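Long-range contacts in glucoamylase (Thermoanaerobacterium thermosaccharolyticum, PDB 1LF6), which hydrolyses terminal alpha-1,4-linked glucose residues from the non-reducing ends of glucan chains, releasing beta-D-glucose, as an inverting family 15 glycoside hydrolase: residues Pro324-Gly328 and Glu588-Gly592; Ser34-Val40 and Pro645-Pro651. The contacts are given in a common frame with arbitrary orientation. Residue numbers count along the deposited sequence, not the author numbering.

In the fold
Contact 2 joins the N-terminal beta-sandwich domain (34-40) to the catalytic (alpha/alpha) barrel (645-651), and contact 1, whose centre lies about 12 Å from that of contact 2, pairs two loops of the barrel part. Along the chain contact 1 is nested inside the loop that contact 2 closes. The two touch directly: W325 N lies 3.1 Å from D647 O, a probable hydrogen bond, P324 CA packs 3.3 Å from A35 CB, and W325 CZ2 lies 3.8 Å from S648 CA. W325 probably binds substrate, and the side chains of Y590 and A649 are each about 11 Å from that of E438, the likely proton donor, which places both contacts near the probable active site.

Contact 1 (Pro324-Gly328 and Glu588-Gly592); sequences PWGDG and ELYHG
P324 enters with an extended backbone (psi 134°), W325 takes left-handed helical angles (phi/psi 50/34°), and residues 326-328 form a short 3-10 segment whose turn is closed by G328 N to W325 O at 2.8 Å. Facing it, 588-592 has no regular structure: E588, L589 and Y590 are extended, H591 turns off at -130/17°, and G592 has a positive phi of 133°. The CA atoms come nearest at W325 and L589, 6.2 Å apart.

W325 (chi1 m, chi2 -69°) directs its indole at the 588-592 loop. Y590 (chi1 t) covers one indole face: its CB lies 3.5 Å from the centroid of the five-membered ring, 18° off the normal, a CH-pi contact. Its phenol is oblique to the six-membered ring, with planes at 50°, centroids 4.6 Å apart, and Y590 CD2 3.4 Å from W325 CZ3. L589 (m, t) sits at the indole edge, CD2 4.1 Å from W325 CD1, while its CD1 is 3.6 Å from D327 OD1 and 3.8 Å from G328 N. H591 (chi1 m) folds back so that ND1 donates to L589 O at 2.9 Å (N-H...O 155°), and NE2 lies 3.3 Å from G328 O, a weak hydrogen bond (122°) with NE2 as donor; both together would require a doubly protonated imidazole. A side chain on G328 would collide with this ring. Beyond the pair, W325 NE1 bonds to E583 and Y590 OH to N521, and Y581 meets both rings edge-to-face.

Tyrosines packed about a tryptophan that probably binds substrate, with the Y590 side chain about 11 Å from that of the likely proton donor E438, place this loop pair beside the probable active site of a family 15 glucoamylase.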
# COMPACT_ATOMS: atom_id res chain seq x y z
N PRO A 324 6.47 5.58 0.82
CA PRO A 324 6.97 6.24 -0.39
C PRO A 324 8.23 7.08 -0.21
O PRO A 324 8.34 7.86 0.73
CB PRO A 324 5.77 7.05 -0.88
CG PRO A 324 4.93 7.23 0.35
CD PRO A 324 5.04 5.88 1.01
N TRP A 325 9.17 6.89 -1.13
CA TRP A 325 10.43 7.61 -1.10
C TRP A 325 11.05 7.53 0.28
O TRP A 325 11.71 8.47 0.75
CB TRP A 325 10.18 9.07 -1.51
CG TRP A 325 9.52 9.18 -2.85
CD1 TRP A 325 10.08 8.88 -4.06
CD2 TRP A 325 8.16 9.56 -3.12
NE1 TRP A 325 9.15 9.05 -5.06
CE2 TRP A 325 7.97 9.46 -4.51
CE3 TRP A 325 7.09 9.98 -2.31
CZ2 TRP A 325 6.74 9.77 -5.12
CZ3 TRP A 325 5.87 10.28 -2.91
CH2 TRP A 325 5.71 10.17 -4.31
N GLY A 326 10.85 6.38 0.94
CA GLY A 326 11.38 6.16 2.27
C GLY A 326 12.87 6.40 2.36
O GLY A 326 13.38 6.82 3.40
N ASP A 327 13.58 6.13 1.26
CA ASP A 327 15.02 6.33 1.21
C ASP A 327 15.37 7.76 1.59
O ASP A 327 16.40 8.02 2.20
CB ASP A 327 15.53 6.03 -0.21
CG ASP A 327 17.03 6.23 -0.34
OD1 ASP A 327 17.52 6.31 -1.49
OD2 ASP A 327 17.72 6.29 0.70
N GLY A 328 14.49 8.69 1.21
CA GLY A 328 14.71 10.09 1.52
C GLY A 328 13.93 10.58 2.72
O GLY A 328 14.01 11.76 3.09
N GLU A 588 16.54 11.84 -8.65
CA GLU A 588 16.14 12.49 -7.40
C GLU A 588 14.82 11.97 -6.85
O GLU A 588 13.89 11.70 -7.61
CB GLU A 588 16.05 14.00 -7.61
CG GLU A 588 17.35 14.64 -8.05
CD GLU A 588 17.18 16.11 -8.36
OE1 GLU A 588 16.82 16.87 -7.44
OE2 GLU A 588 17.38 16.49 -9.53
N LEU A 589 14.75 11.86 -5.53
CA LEU A 589 13.56 11.38 -4.85
C LEU A 589 12.62 12.53 -4.53
O LEU A 589 13.05 13.68 -4.42
CB LEU A 589 13.96 10.66 -3.56
CG LEU A 589 14.91 9.47 -3.73
CD1 LEU A 589 15.57 9.14 -2.40
CD2 LEU A 589 14.14 8.28 -4.29
N TYR A 590 11.33 12.23 -4.37
CA TYR A 590 10.33 13.24 -4.04
C TYR A 590 10.45 13.68 -2.58
O TYR A 590 10.40 12.85 -1.67
CB TYR A 590 8.92 12.70 -4.30
CG TYR A 590 7.83 13.61 -3.77
CD1 TYR A 590 7.46 14.75 -4.47
CD2 TYR A 590 7.21 13.35 -2.55
CE1 TYR A 590 6.50 15.62 -3.95
CE2 TYR A 590 6.25 14.21 -2.03
CZ TYR A 590 5.90 15.35 -2.73
OH TYR A 590 4.97 16.22 -2.21
N HIS A 591 10.59 14.99 -2.37
CA HIS A 591 10.70 15.54 -1.03
C HIS A 591 9.74 16.71 -0.81
O HIS A 591 9.91 17.49 0.12
CB HIS A 591 12.14 15.99 -0.74
CG HIS A 591 13.10 14.85 -0.55
ND1 HIS A 591 13.59 14.10 -1.60
CD2 HIS A 591 13.66 14.34 0.57
CE1 HIS A 591 14.40 13.17 -1.14
NE2 HIS A 591 14.46 13.29 0.17
N GLY A 592 8.75 16.83 -1.69
CA GLY A 592 7.78 17.91 -1.55
C GLY A 592 7.48 18.67 -2.83
O GLY A 592 6.38 19.19 -3.00

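Contact 2 (Ser34-Val40 and Pro645-Pro651); sequences SAQKQGV and PTDSASP
Two hydroxyl-donated hydrogen bonds tie the segments: S650 OG (chi1 p, 84°) to A35 O at 2.7 Å, and S34 OG (chi1 t) to D647 OD1 at 2.9 Å, with D647 at chi1 -153°. A water adds a third link, accepting from Q36 NE2 at 3.0 Å and donating to T646 O at 2.7 Å and S648 O at 2.8 Å. Q36 reaches it because its chi1 t, chi2 p side chain curls back although its CA-to-CB bond points away; its OE1 bonds to N629.

Neither backbone is regular throughout: A35 (-77/-10°) and Q38 (-82/-21°) bend the first, D647 (-93/23°) bends the second, and the intervening residues are extended, with 39-40 beginning the strand 39-42. T646 OG1 accepts from S648 N at 3.1 Å, an ST turn; the peptide before P651 is cis. CA atoms pair as A35 with A649 and Q36 with S650, both 5.5 Å apart.

A35 CB lies 3.6 Å from D647 O and 3.7 Å from S648 O, and V40 CG1 meets P651 CD at 3.7 Å, with I304 of helix 296-306 touching both V40 and P651. K37 (m, m, t, t) leads its amine away from 645-651 to S34 O, NZ to O 2.8 Å, and to a salt bridge with E61. The D647 side chain also comes within about 3 Å (nearest atoms) of that of W325, the probable substrate-binding residue.

With 411 Å² buried, the N-terminal sandwich and catalytic barrel thus join through one direct bond to a backbone carbonyl, one to a carboxylate, and two water-bridged carbonyls.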
# COMPACT_ATOMS: atom_id res chain seq x y z
N SER A 34 13.20 1.46 0.51
CA SER A 34 12.55 1.83 -0.74
C SER A 34 11.10 1.37 -0.70
O SER A 34 10.80 0.25 -0.25
CB SER A 34 13.27 1.17 -1.91
OG SER A 34 12.55 1.36 -3.12
N ALA A 35 10.20 2.22 -1.19
CA ALA A 35 8.77 1.91 -1.20
C ALA A 35 8.37 0.93 -2.31
O ALA A 35 7.24 0.45 -2.33
CB ALA A 35 7.96 3.19 -1.31
N GLN A 36 9.29 0.65 -3.23
CA GLN A 36 9.02 -0.30 -4.31
C GLN A 36 9.22 -1.68 -3.69
O GLN A 36 10.33 -2.06 -3.31
CB GLN A 36 10.00 -0.08 -5.48
CG GLN A 36 10.20 -1.28 -6.40
CD GLN A 36 8.94 -1.72 -7.15
OE1 GLN A 36 8.97 -2.73 -7.85
NE2 GLN A 36 7.85 -0.96 -7.02
N LYS A 37 8.13 -2.43 -3.57
CA LYS A 37 8.19 -3.74 -2.94
C LYS A 37 8.11 -4.92 -3.88
O LYS A 37 7.32 -4.93 -4.83
CB LYS A 37 7.08 -3.85 -1.88
CG LYS A 37 7.08 -2.74 -0.85
CD LYS A 37 8.40 -2.66 -0.11
CE LYS A 37 8.35 -1.61 0.99
NZ LYS A 37 9.67 -1.43 1.66
N GLN A 38 8.92 -5.93 -3.60
CA GLN A 38 8.95 -7.16 -4.38
C GLN A 38 7.83 -8.06 -3.88
O GLN A 38 7.38 -8.96 -4.58
CB GLN A 38 10.29 -7.89 -4.19
CG GLN A 38 11.46 -7.27 -4.92
CD GLN A 38 12.76 -7.95 -4.56
OE1 GLN A 38 13.20 -7.89 -3.41
NE2 GLN A 38 13.38 -8.60 -5.53
N GLY A 39 7.39 -7.79 -2.66
CA GLY A 39 6.32 -8.58 -2.08
C GLY A 39 5.88 -8.09 -0.72
O GLY A 39 6.59 -7.34 -0.06
N VAL A 40 4.69 -8.52 -0.32
CA VAL A 40 4.13 -8.17 0.98
C VAL A 40 3.38 -9.39 1.47
O VAL A 40 2.86 -10.16 0.66
CB VAL A 40 3.17 -6.96 0.89
CG1 VAL A 40 3.90 -5.75 0.33
CG2 VAL A 40 1.96 -7.30 0.03
N PRO A 645 8.24 1.17 -12.46
CA PRO A 645 7.84 1.86 -11.23
C PRO A 645 8.79 2.96 -10.78
O PRO A 645 10.01 2.85 -10.96
CB PRO A 645 7.78 0.72 -10.19
CG PRO A 645 7.64 -0.53 -11.02
CD PRO A 645 8.52 -0.25 -12.21
N THR A 646 8.24 4.02 -10.20
CA THR A 646 9.08 5.09 -9.66
C THR A 646 9.23 4.66 -8.21
O THR A 646 8.94 3.51 -7.89
CB THR A 646 8.37 6.47 -9.73
OG1 THR A 646 7.22 6.46 -8.87
CG2 THR A 646 7.95 6.78 -11.16
N ASP A 647 9.69 5.55 -7.33
CA ASP A 647 9.82 5.14 -5.94
C ASP A 647 8.55 5.50 -5.16
O ASP A 647 8.58 5.64 -3.93
CB ASP A 647 11.03 5.79 -5.27
CG ASP A 647 11.57 4.95 -4.13
OD1 ASP A 647 12.24 3.93 -4.41
OD2 ASP A 647 11.29 5.27 -2.94
N SER A 648 7.46 5.64 -5.88
CA SER A 648 6.17 5.97 -5.28
C SER A 648 5.68 4.77 -4.48
O SER A 648 6.27 3.69 -4.52
CB SER A 648 5.17 6.31 -6.38
OG SER A 648 5.05 5.24 -7.30
N ALA A 649 4.59 4.97 -3.76
CA ALA A 649 4.01 3.91 -2.95
C ALA A 649 3.71 2.66 -3.78
O ALA A 649 3.35 2.74 -4.96
CB ALA A 649 2.72 4.41 -2.28
N SER A 650 3.90 1.50 -3.16
CA SER A 650 3.61 0.21 -3.77
C SER A 650 3.66 -0.84 -2.67
O SER A 650 4.54 -0.81 -1.81
CB SER A 650 4.62 -0.13 -4.86
OG SER A 650 5.77 -0.71 -4.29
N PRO A 651 2.70 -1.76 -2.65
CA PRO A 651 1.57 -1.82 -3.60
C PRO A 651 0.52 -0.74 -3.32
O PRO A 651 0.22 -0.46 -2.16
CB PRO A 651 1.02 -3.23 -3.39
CG PRO A 651 1.35 -3.52 -1.95
CD PRO A 651 2.76 -2.98 -1.82
O HOH W 1 7.31 1.88 -6.43